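PDB 6XHH: JSC1_58120g3 from [Leptolyngbya] sp. JSC-1, which is a GAF-domain cyanobacteriochrome that binds a verdin-type bilin, absorbs far-red light in its dark state and probably acts as a light sensor in signalling. Local coordinates for residues A[142-147]-A[165-170]; A[130-135]-A[158-163]; A[20-25]-A[172-177]. All coordinates share one frame; numbering follows the deposited sequence.

Contact 1 (A[142-147]-A[165-170]); sequences GLLSAF and RVADQL. With M1V (mesobiliverdin IX(alpha)), chain C.
With CG of Leu144 anti to the backbone N (chi1 171°), its two methyls reach off the strand toward helix residues 165-170, while CG1 of Val166, likewise trans to its own N (chi1 173°), meets one of them, CD2. This is the core of the GAF fold, a central antiparallel sheet packed on one side against helices. CD2 of Leu144 sits 3.9 Å from CG1 of Val166, the two side chains crossing at about a right angle, and 4.1 Å from CB of Ala167. The other branch, CD1, faces CD1 of Leu170 at a looser 4.3 Å. Ala167 suits its place because a single methyl lets the helix come near: its CA is 6.3 Å from that of Leu144. Val166 and Leu170 also touch helix 18-33, so they fill the space between two helices and the sheet. Alternation along the strand sends Leu143, Ser145 and Phe147 to the bilin instead. CD1 of Leu143 packs on ring D, 3.7 Å from C3D of the chromophore. The rim of Phe147, through CZ, lies near the ring D carbonyl oxygen OD, to which the hydroxyl OG of Ser145 donates a hydrogen bond of 2.8 Å.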
loop_
_atom_site.group_PDB
_atom_site.type_symbol
_atom_site.label_atom_id
_atom_site.label_comp_id
_atom_site.label_asym_id
_atom_site.label_seq_id
_atom_site.Cartn_x
_atom_site.Cartn_y
_atom_site.Cartn_z
ATOM N N GLY A 142 0.726 7.598 -6.055
ATOM C CA GLY A 142 -0.319 6.718 -5.571
ATOM C C GLY A 142 0.146 5.970 -4.346
ATOM O O GLY A 142 1.103 6.377 -3.682
ATOM N N LEU A 143 -0.552 4.870 -4.054
ATOM C CA LEU A 143 -0.292 4.066 -2.870
ATOM C C LEU A 143 -0.255 2.590 -3.223
ATOM O O LEU A 143 -1.059 2.116 -4.036
ATOM C CB LEU A 143 -1.370 4.302 -1.797
ATOM C CG LEU A 143 -1.613 5.749 -1.361
ATOM C CD1 LEU A 143 -2.866 5.858 -0.489
ATOM C CD2 LEU A 143 -0.402 6.274 -0.622
ATOM N N LEU A 144 0.659 1.869 -2.582
ATOM C CA LEU A 144 0.705 0.411 -2.593
ATOM C C LEU A 144 0.257 -0.067 -1.218
ATOM O O LEU A 144 0.857 0.319 -0.202
ATOM C CB LEU A 144 2.113 -0.093 -2.919
ATOM C CG LEU A 144 2.425 -1.583 -2.769
ATOM C CD1 LEU A 144 1.668 -2.425 -3.781
ATOM C CD2 LEU A 144 3.920 -1.838 -2.910
ATOM N N SER A 145 -0.807 -0.866 -1.184
ATOM C CA SER A 145 -1.440 -1.310 0.054
ATOM C C SER A 145 -1.400 -2.826 0.137
ATOM O O SER A 145 -1.760 -3.518 -0.822
ATOM C CB SER A 145 -2.897 -0.821 0.158
ATOM O OG SER A 145 -2.942 0.602 0.076
ATOM N N ALA A 146 -0.981 -3.326 1.287
ATOM C CA ALA A 146 -1.106 -4.724 1.671
ATOM C C ALA A 146 -2.215 -4.855 2.704
ATOM O O ALA A 146 -2.178 -4.183 3.744
ATOM C CB ALA A 146 0.220 -5.223 2.251
ATOM N N PHE A 147 -3.192 -5.714 2.432
ATOM C CA PHE A 147 -4.392 -5.817 3.256
ATOM C C PHE A 147 -4.581 -7.246 3.762
ATOM O O PHE A 147 -4.346 -8.218 3.032
ATOM C CB PHE A 147 -5.662 -5.434 2.462
ATOM C CG PHE A 147 -5.753 -3.988 2.030
ATOM C CD1 PHE A 147 -5.503 -2.941 2.908
ATOM C CD2 PHE A 147 -6.143 -3.679 0.733
ATOM C CE1 PHE A 147 -5.648 -1.613 2.490
ATOM C CE2 PHE A 147 -6.276 -2.360 0.312
ATOM C CZ PHE A 147 -6.031 -1.331 1.198
ATOM N N ARG A 165 10.323 -0.557 -0.787
ATOM C CA ARG A 165 11.246 -0.794 -1.896
ATOM C C ARG A 165 10.504 -1.266 -3.136
ATOM O O ARG A 165 10.868 -0.903 -4.257
ATOM C CB ARG A 165 12.306 -1.825 -1.508
ATOM C CG ARG A 165 13.219 -1.401 -0.367
ATOM C CD ARG A 165 14.030 -0.169 -0.708
ATOM N NE ARG A 165 13.296 1.073 -0.462
ATOM C CZ ARG A 165 12.953 1.518 0.743
ATOM N NH1 ARG A 165 13.265 0.823 1.829
ATOM N NH2 ARG A 165 12.292 2.662 0.864
ATOM N N VAL A 166 9.472 -2.091 -2.950
ATOM C CA VAL A 166 8.645 -2.503 -4.081
ATOM C C VAL A 166 7.941 -1.296 -4.690
ATOM O O VAL A 166 7.884 -1.141 -5.916
ATOM C CB VAL A 166 7.650 -3.582 -3.635
ATOM C CG1 VAL A 166 6.673 -3.891 -4.757
ATOM C CG2 VAL A 166 8.402 -4.851 -3.224
ATOM N N ALA A 167 7.405 -0.417 -3.843
ATOM C CA ALA A 167 6.780 0.796 -4.354
ATOM C C ALA A 167 7.793 1.663 -5.098
ATOM O O ALA A 167 7.460 2.293 -6.109
ATOM C CB ALA A 167 6.129 1.567 -3.202
ATOM N N ASP A 168 9.032 1.707 -4.611
ATOM C CA ASP A 168 10.099 2.374 -5.352
ATOM C C ASP A 168 10.219 1.812 -6.766
ATOM O O ASP A 168 10.312 2.564 -7.742
ATOM C CB ASP A 168 11.424 2.216 -4.607
ATOM C CG ASP A 168 11.532 3.115 -3.385
ATOM O OD1 ASP A 168 10.721 4.055 -3.246
ATOM O OD2 ASP A 168 12.452 2.870 -2.575
ATOM N N GLN A 169 10.237 0.481 -6.886
ATOM C CA GLN A 169 10.340 -0.156 -8.196
ATOM C C GLN A 169 9.143 0.186 -9.076
ATOM O O GLN A 169 9.298 0.479 -10.265
ATOM C CB GLN A 169 10.466 -1.668 -8.024
ATOM C CG GLN A 169 11.755 -2.101 -7.369
ATOM C CD GLN A 169 12.963 -1.440 -8.007
ATOM O OE1 GLN A 169 13.241 -1.648 -9.184
ATOM N NE2 GLN A 169 13.665 -0.616 -7.237
ATOM N N LEU A 170 7.941 0.153 -8.503
ATOM C CA LEU A 170 6.757 0.594 -9.229
ATOM C C LEU A 170 6.922 2.022 -9.716
ATOM O O LEU A 170 6.628 2.331 -10.875
ATOM C CB LEU A 170 5.522 0.479 -8.334
ATOM C CG LEU A 170 4.939 -0.910 -8.106
ATOM C CD1 LEU A 170 3.825 -0.807 -7.078
ATOM C CD2 LEU A 170 4.415 -1.497 -9.414
HETATM O OA M1V C . -12.796 7.913 3.751
HETATM C C1A M1V C . -12.728 8.610 4.753
HETATM N NA M1V C . -11.595 8.851 5.424
HETATM C C2A M1V C . -13.807 9.281 5.361
HETATM C CMA M1V C . -15.245 9.253 4.897
HETATM C C3A M1V C . -13.316 9.968 6.468
HETATM C CAA M1V C . -14.080 10.806 7.422
HETATM C CBA M1V C . -13.606 12.261 7.426
HETATM C C4A M1V C . -11.864 9.683 6.515
HETATM C CHA M1V C . -11.005 10.191 7.452
HETATM C C1B M1V C . -9.560 10.011 7.619
HETATM C C2B M1V C . -8.866 10.587 8.715
HETATM C CMB M1V C . -9.486 11.405 9.823
HETATM C C3B M1V C . -7.552 10.249 8.590
HETATM C CAB M1V C . -6.428 10.632 9.536
HETATM C CBB M1V C . -5.992 9.409 10.361
HETATM C CGB M1V C . -7.078 9.009 11.336
HETATM O O2B M1V C . -7.360 9.761 12.300
HETATM O O1B M1V C . -7.710 7.936 11.205
HETATM N NB M1V C . -8.676 9.354 6.853
HETATM C C4B M1V C . -7.446 9.471 7.398
HETATM C CHB M1V C . -6.213 8.965 6.959
HETATM C C1C M1V C . -5.882 8.032 5.965
HETATM C C2C M1V C . -4.620 7.427 5.894
HETATM C CAC M1V C . -3.455 7.752 6.804
HETATM C CBC M1V C . -2.855 9.041 6.175
HETATM C CGC M1V C . -1.960 9.864 7.090
HETATM O O2C M1V C . -1.713 9.483 8.256
HETATM O O1C M1V C . -1.462 10.948 6.694
HETATM C C3C M1V C . -4.639 6.567 4.798
HETATM C CMC M1V C . -3.482 5.714 4.356
HETATM N NC M1V C . -6.667 7.531 4.950
HETATM C C4C M1V C . -5.927 6.629 4.227
HETATM C CHC M1V C . -6.513 5.992 3.095
HETATM C C1D M1V C . -6.066 4.944 2.327
HETATM C C2D M1V C . -6.174 4.850 0.912
HETATM C CMD M1V C . -6.747 5.909 0.002
HETATM N ND M1V C . -5.500 3.766 2.795
HETATM C C4D M1V C . -5.230 2.977 1.734
HETATM O OD M1V C . -4.722 1.859 1.839
HETATM C C3D M1V C . -5.647 3.652 0.542
HETATM C CAD M1V C . -5.512 3.145 -0.872
HETATM C CBD M1V C . -6.566 2.091 -1.128
#

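Contact 2 (A[130-135]-A[158-163]); sequences AVVAIF and AEVQLL. With M1V (mesobiliverdin IX(alpha)), chain C.
Strand residues 130-135 and helix residues 158-163 run in roughly the same direction, their axes 31° apart and 8.8 Å from each other at closest approach. Val132 and Leu163 carry most of the contact. CG1 of Val132, anti to the carbonyl carbon (chi1 -57°), meets CB of Leu163 at 4.1 Å, and its second branch, CG2, rests 3.6 Å from the backbone O of Leu163. A beta-branched residue fits here, being at home in a strand and offering two methyls to the helix at once. The longer Leu163 extends from the helix to the sheet, so that CD1 stands 3.7 Å from CB of Ala130, whose small side chain leaves room for it. Val160 adds only a marginal touch, 4.5 Å between its CG1 and CG1 of Val132. Further out, Val29 and Phe33 of helix 18-33 also pack on Leu163. On the other side of this GAF-domain strand, Val131 turns to the bilin pocket, where CG2 comes within 3.2 Å of OD of the chromophore. Between strand and helix the side chains are aliphatic and buried, which implies a join held by dispersion and the hydrophobic effect, with shape complementarity in place of polar pairing.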
loop_
_atom_site.group_PDB
_atom_site.type_symbol
_atom_site.label_atom_id
_atom_site.label_comp_id
_atom_site.label_asym_id
_atom_site.label_seq_id
_atom_site.Cartn_x
_atom_site.Cartn_y
_atom_site.Cartn_z
ATOM N N ALA A 130 -1.100 -2.242 5.616
ATOM C CA ALA A 130 0.215 -1.611 5.547
ATOM C C ALA A 130 0.262 -0.868 4.221
ATOM O O ALA A 130 0.080 -1.486 3.169
ATOM C CB ALA A 130 1.351 -2.638 5.655
ATOM N N VAL A 131 0.443 0.452 4.269
ATOM C CA VAL A 131 0.222 1.332 3.124
ATOM C C VAL A 131 1.456 2.207 2.928
ATOM O O VAL A 131 1.936 2.834 3.883
ATOM C CB VAL A 131 -1.040 2.204 3.298
ATOM C CG1 VAL A 131 -1.386 2.939 1.985
ATOM C CG2 VAL A 131 -2.237 1.355 3.766
ATOM N N VAL A 132 1.988 2.238 1.704
ATOM C CA VAL A 132 3.197 3.013 1.434
ATOM C C VAL A 132 3.037 3.805 0.145
ATOM O O VAL A 132 2.250 3.460 -0.742
ATOM C CB VAL A 132 4.458 2.137 1.325
ATOM C CG1 VAL A 132 4.658 1.305 2.590
ATOM C CG2 VAL A 132 4.394 1.265 0.067
ATOM N N ALA A 133 3.825 4.869 0.045
ATOM C CA ALA A 133 3.741 5.789 -1.075
ATOM C C ALA A 133 4.416 5.212 -2.317
ATOM O O ALA A 133 5.478 4.580 -2.238
ATOM C CB ALA A 133 4.392 7.122 -0.703
ATOM N N ILE A 134 3.808 5.460 -3.472
ATOM C CA ILE A 134 4.457 5.237 -4.765
ATOM C C ILE A 134 4.845 6.598 -5.312
ATOM O O ILE A 134 3.966 7.427 -5.581
ATOM C CB ILE A 134 3.532 4.510 -5.755
ATOM C CG1 ILE A 134 3.169 3.118 -5.264
ATOM C CG2 ILE A 134 4.192 4.371 -7.123
ATOM C CD1 ILE A 134 2.023 2.493 -6.072
ATOM N N PHE A 135 6.152 6.829 -5.471
ATOM C CA PHE A 135 6.682 8.075 -6.013
ATOM C C PHE A 135 7.136 7.883 -7.454
ATOM O O PHE A 135 7.861 6.938 -7.761
ATOM C CB PHE A 135 7.847 8.584 -5.167
ATOM C CG PHE A 135 7.413 9.421 -4.030
ATOM C CD1 PHE A 135 7.177 10.770 -4.204
ATOM C CD2 PHE A 135 7.206 8.860 -2.793
ATOM C CE1 PHE A 135 6.756 11.550 -3.147
ATOM C CE2 PHE A 135 6.788 9.636 -1.726
ATOM C CZ PHE A 135 6.556 10.978 -1.905
ATOM N N ALA A 158 10.554 -4.904 8.790
ATOM C CA ALA A 158 11.177 -5.435 7.578
ATOM C C ALA A 158 10.164 -5.594 6.444
ATOM O O ALA A 158 10.486 -5.355 5.278
ATOM C CB ALA A 158 11.865 -6.769 7.875
ATOM N N GLU A 159 8.934 -6.009 6.760
ATOM C CA GLU A 159 7.892 -6.045 5.741
ATOM C C GLU A 159 7.555 -4.654 5.228
ATOM O O GLU A 159 7.329 -4.461 4.029
ATOM C CB GLU A 159 6.637 -6.703 6.305
ATOM C CG GLU A 159 6.847 -8.151 6.597
ATOM C CD GLU A 159 5.679 -8.745 7.344
ATOM O OE1 GLU A 159 4.983 -8.002 8.054
ATOM O OE2 GLU A 159 5.485 -9.958 7.247
ATOM N N VAL A 160 7.487 -3.671 6.122
ATOM C CA VAL A 160 7.180 -2.317 5.667
ATOM C C VAL A 160 8.309 -1.788 4.789
ATOM O O VAL A 160 8.074 -1.147 3.755
ATOM C CB VAL A 160 6.914 -1.403 6.882
ATOM C CG1 VAL A 160 6.577 -0.007 6.418
ATOM C CG2 VAL A 160 5.782 -1.966 7.737
ATOM N N GLN A 161 9.552 -2.070 5.170
ATOM C CA GLN A 161 10.676 -1.664 4.337
ATOM C C GLN A 161 10.623 -2.336 2.972
ATOM O O GLN A 161 10.828 -1.677 1.943
ATOM C CB GLN A 161 11.993 -1.963 5.060
ATOM C CG GLN A 161 12.361 -0.876 6.054
ATOM C CD GLN A 161 12.916 -1.389 7.374
ATOM O OE1 GLN A 161 13.412 -2.512 7.468
ATOM N NE2 GLN A 161 12.827 -0.557 8.407
ATOM N N LEU A 162 10.317 -3.637 2.934
ATOM C CA LEU A 162 10.161 -4.319 1.654
ATOM C C LEU A 162 9.093 -3.637 0.813
ATOM O O LEU A 162 9.288 -3.379 -0.381
ATOM C CB LEU A 162 9.823 -5.797 1.880
ATOM C CG LEU A 162 9.673 -6.784 0.705
ATOM C CD1 LEU A 162 8.321 -6.680 0.011
ATOM C CD2 LEU A 162 10.777 -6.631 -0.300
ATOM N N LEU A 163 7.935 -3.358 1.420
ATOM C CA LEU A 163 6.847 -2.740 0.671
ATOM C C LEU A 163 7.276 -1.418 0.067
ATOM O O LEU A 163 6.916 -1.100 -1.070
ATOM C CB LEU A 163 5.640 -2.521 1.584
ATOM C CG LEU A 163 4.582 -3.613 1.741
ATOM C CD1 LEU A 163 3.482 -3.150 2.692
ATOM C CD2 LEU A 163 3.966 -4.023 0.399
HETATM O OA M1V C . -12.796 7.913 3.751
HETATM C C1A M1V C . -12.728 8.610 4.753
HETATM N NA M1V C . -11.595 8.851 5.424
HETATM C C2A M1V C . -13.807 9.281 5.361
HETATM C CMA M1V C . -15.245 9.253 4.897
HETATM C C3A M1V C . -13.316 9.968 6.468
HETATM C CAA M1V C . -14.080 10.806 7.422
HETATM C CBA M1V C . -13.606 12.261 7.426
HETATM C C4A M1V C . -11.864 9.683 6.515
HETATM C CHA M1V C . -11.005 10.191 7.452
HETATM C C1B M1V C . -9.560 10.011 7.619
HETATM C C2B M1V C . -8.866 10.587 8.715
HETATM C CMB M1V C . -9.486 11.405 9.823
HETATM C C3B M1V C . -7.552 10.249 8.590
HETATM C CAB M1V C . -6.428 10.632 9.536
HETATM C CBB M1V C . -5.992 9.409 10.361
HETATM C CGB M1V C . -7.078 9.009 11.336
HETATM O O2B M1V C . -7.360 9.761 12.300
HETATM O O1B M1V C . -7.710 7.936 11.205
HETATM N NB M1V C . -8.676 9.354 6.853
HETATM C C4B M1V C . -7.446 9.471 7.398
HETATM C CHB M1V C . -6.213 8.965 6.959
HETATM C C1C M1V C . -5.882 8.032 5.965
HETATM C C2C M1V C . -4.620 7.427 5.894
HETATM C CAC M1V C . -3.455 7.752 6.804
HETATM C CBC M1V C . -2.855 9.041 6.175
HETATM C CGC M1V C . -1.960 9.864 7.090
HETATM O O2C M1V C . -1.713 9.483 8.256
HETATM O O1C M1V C . -1.462 10.948 6.694
HETATM C C3C M1V C . -4.639 6.567 4.798
HETATM C CMC M1V C . -3.482 5.714 4.356
HETATM N NC M1V C . -6.667 7.531 4.950
HETATM C C4C M1V C . -5.927 6.629 4.227
HETATM C CHC M1V C . -6.513 5.992 3.095
HETATM C C1D M1V C . -6.066 4.944 2.327
HETATM C C2D M1V C . -6.174 4.850 0.912
HETATM C CMD M1V C . -6.747 5.909 0.002
HETATM N ND M1V C . -5.500 3.766 2.795
HETATM C C4D M1V C . -5.230 2.977 1.734
HETATM O OD M1V C . -4.722 1.859 1.839
HETATM C C3D M1V C . -5.647 3.652 0.542
HETATM C CAD M1V C . -5.512 3.145 -0.872
HETATM C CBD M1V C . -6.566 2.091 -1.128
#

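Contact 3 (A[20-25]-A[172-177]); sequences SIFSTT and VAIQQA
Ile21 and Phe22 of the helix segment 20-25 meet Ala173 and Ile174 of the segment 172-177 in two side-by-side pairs. The pairs are about equally close but differ in surroundings: Phe22 and Ile174 are enclosed. The Phe22 ring has CG anti to the carbonyl carbon (chi1 -78°), which swings the far end of the ring nearer to the other helix than the start of the side chain would suggest. There the ring edge, not a face, meets Ile174: CZ lies 3.8 Å from CG1, with CG1 close to the ring plane, and 4.0 Å from CD1. The two side chains cross at about a right angle. A long, flat residue suits this place because it also reaches Ile52 and Thr53 of strand 49-56 and Leu170 of the other helix, bridging helix and sheet.

The second pair lies nearer the solvent. Ile21 puts CD1 3.9 Å and CG2 4.1 Å from CB of Ala173, so one small methyl takes two branches of the isoleucine, and the nearest CA atoms, those of this same pair, remain 7.8 Å apart. Ala173 is partly exposed and borders the open side of its helix with Val172, Gln176 and Ala177. Ile21 is covered further by Ile12 of helix 2-13 and by Val15.

The two threonines serve their own helix. OG1 of Thr24 donates to O of Ser20, and OG1 of Thr25 to O of Ile21 at 2.7 Å. Each hydroxyl approaches from above the carbonyl plane, on the face opposite the backbone N-H of the same threonine, so each oxygen is gripped twice and each threonine spends its hydroxyl proton within its own helix. The whole is characteristic of a GAF domain, in which N-terminal and C-terminal helices pack together on one side of the central antiparallel sheet.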
loop_
_atom_site.group_PDB
_atom_site.type_symbol
_atom_site.label_atom_id
_atom_site.label_comp_id
_atom_site.label_asym_id
_atom_site.label_seq_id
_atom_site.Cartn_x
_atom_site.Cartn_y
_atom_site.Cartn_z
ATOM N N SER A 20 1.235 -5.166 -17.027
ATOM C CA SER A 20 1.791 -6.435 -16.569
ATOM C C SER A 20 2.652 -6.238 -15.326
ATOM O O SER A 20 2.646 -7.079 -14.420
ATOM C CB SER A 20 2.611 -7.086 -17.685
ATOM O OG SER A 20 1.776 -7.494 -18.758
ATOM N N ILE A 21 3.416 -5.140 -15.279
ATOM C CA ILE A 21 4.240 -4.837 -14.106
ATOM C C ILE A 21 3.366 -4.693 -12.865
ATOM O O ILE A 21 3.674 -5.249 -11.801
ATOM C CB ILE A 21 5.065 -3.565 -14.355
ATOM C CG1 ILE A 21 6.100 -3.833 -15.450
ATOM C CG2 ILE A 21 5.738 -3.094 -13.073
ATOM C CD1 ILE A 21 7.032 -2.671 -15.730
ATOM N N PHE A 22 2.269 -3.941 -12.985
ATOM C CA PHE A 22 1.346 -3.767 -11.863
ATOM C C PHE A 22 0.775 -5.099 -11.404
ATOM O O PHE A 22 0.723 -5.386 -10.203
ATOM C CB PHE A 22 0.209 -2.827 -12.255
ATOM C CG PHE A 22 0.587 -1.380 -12.253
ATOM C CD1 PHE A 22 1.911 -0.985 -12.138
ATOM C CD2 PHE A 22 -0.395 -0.409 -12.379
ATOM C CE1 PHE A 22 2.241 0.359 -12.139
ATOM C CE2 PHE A 22 -0.074 0.926 -12.366
ATOM C CZ PHE A 22 1.243 1.314 -12.265
ATOM N N SER A 23 0.314 -5.922 -12.347
ATOM C CA SER A 23 -0.321 -7.181 -11.971
ATOM C C SER A 23 0.678 -8.131 -11.329
ATOM O O SER A 23 0.395 -8.745 -10.294
ATOM C CB SER A 23 -0.957 -7.828 -13.201
ATOM O OG SER A 23 -2.075 -7.080 -13.636
ATOM N N THR A 24 1.859 -8.265 -11.936
ATOM C CA THR A 24 2.904 -9.096 -11.352
ATOM C C THR A 24 3.287 -8.612 -9.961
ATOM O O THR A 24 3.507 -9.424 -9.054
ATOM C CB THR A 24 4.125 -9.088 -12.271
ATOM O OG1 THR A 24 3.743 -9.613 -13.546
ATOM C CG2 THR A 24 5.245 -9.925 -11.697
ATOM N N THR A 25 3.386 -7.293 -9.780
ATOM C CA THR A 25 3.767 -6.745 -8.484
ATOM C C THR A 25 2.753 -7.106 -7.404
ATOM O O THR A 25 3.121 -7.630 -6.344
ATOM C CB THR A 25 3.934 -5.233 -8.586
ATOM O OG1 THR A 25 4.989 -4.946 -9.520
ATOM C CG2 THR A 25 4.295 -4.656 -7.243
ATOM N N VAL A 172 9.650 3.738 -10.330
ATOM C CA VAL A 172 10.623 3.775 -11.420
ATOM C C VAL A 172 9.988 3.284 -12.719
ATOM O O VAL A 172 10.202 3.858 -13.793
ATOM C CB VAL A 172 11.865 2.950 -11.040
ATOM C CG1 VAL A 172 12.812 2.850 -12.213
ATOM C CG2 VAL A 172 12.570 3.583 -9.848
ATOM N N ALA A 173 9.177 2.227 -12.636
ATOM C CA ALA A 173 8.490 1.729 -13.822
ATOM C C ALA A 173 7.495 2.753 -14.363
ATOM O O ALA A 173 7.376 2.929 -15.583
ATOM C CB ALA A 173 7.792 0.409 -13.500
ATOM N N ILE A 174 6.773 3.440 -13.475
ATOM C CA ILE A 174 5.838 4.475 -13.909
ATOM C C ILE A 174 6.592 5.637 -14.535
ATOM O O ILE A 174 6.158 6.207 -15.538
ATOM C CB ILE A 174 4.976 4.951 -12.726
ATOM C CG1 ILE A 174 4.091 3.815 -12.198
ATOM C CG2 ILE A 174 4.111 6.139 -13.135
ATOM C CD1 ILE A 174 3.692 4.018 -10.737
ATOM N N GLN A 175 7.708 6.032 -13.921
ATOM C CA GLN A 175 8.519 7.111 -14.469
ATOM C C GLN A 175 9.020 6.759 -15.862
ATOM O O GLN A 175 8.925 7.575 -16.786
ATOM C CB GLN A 175 9.682 7.396 -13.520
ATOM C CG GLN A 175 10.516 8.620 -13.849
ATOM C CD GLN A 175 11.653 8.802 -12.861
ATOM O OE1 GLN A 175 12.384 7.858 -12.564
ATOM N NE2 GLN A 175 11.794 10.012 -12.332
ATOM N N GLN A 176 9.529 5.536 -16.035
ATOM C CA GLN A 176 10.069 5.126 -17.328
ATOM C C GLN A 176 8.971 4.980 -18.372
ATOM O O GLN A 176 9.215 5.214 -19.560
ATOM C CB GLN A 176 10.848 3.821 -17.176
ATOM C CG GLN A 176 11.450 3.283 -18.467
ATOM C CD GLN A 176 12.566 4.154 -19.010
ATOM O OE1 GLN A 176 13.097 5.014 -18.307
ATOM N NE2 GLN A 176 12.925 3.936 -20.272
ATOM N N ALA A 177 7.759 4.605 -17.955
ATOM C CA ALA A 177 6.646 4.531 -18.894
ATOM C C ALA A 177 6.184 5.922 -19.317
ATOM O O ALA A 177 5.777 6.126 -20.467
ATOM C CB ALA A 177 5.489 3.743 -18.278
#

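All three contacts draw on helix 157-178, at successive levels along it. Contacts 1 and 2, with centres 6 Å apart, seat it on the adjacent strands 139-148 and 128-136, which are joined by backbone bonds such as Ala146 N to Ala130 O at 2.8 Å. Contact 3 packs its C-terminal part against helix 18-33, with its centre 11 Å from that of contact 1 and 16 Å from that of contact 2. Leu170 links contact 1 to Phe22 and Thr25, and Ile134 of contact 2 reaches Ile174. The bilin lies across the sheet from the helices, where contacts 1 and 2 touch it. In contact 3 the side chain of Phe22 is about 13 Å from the bound M1V, between nearest atoms.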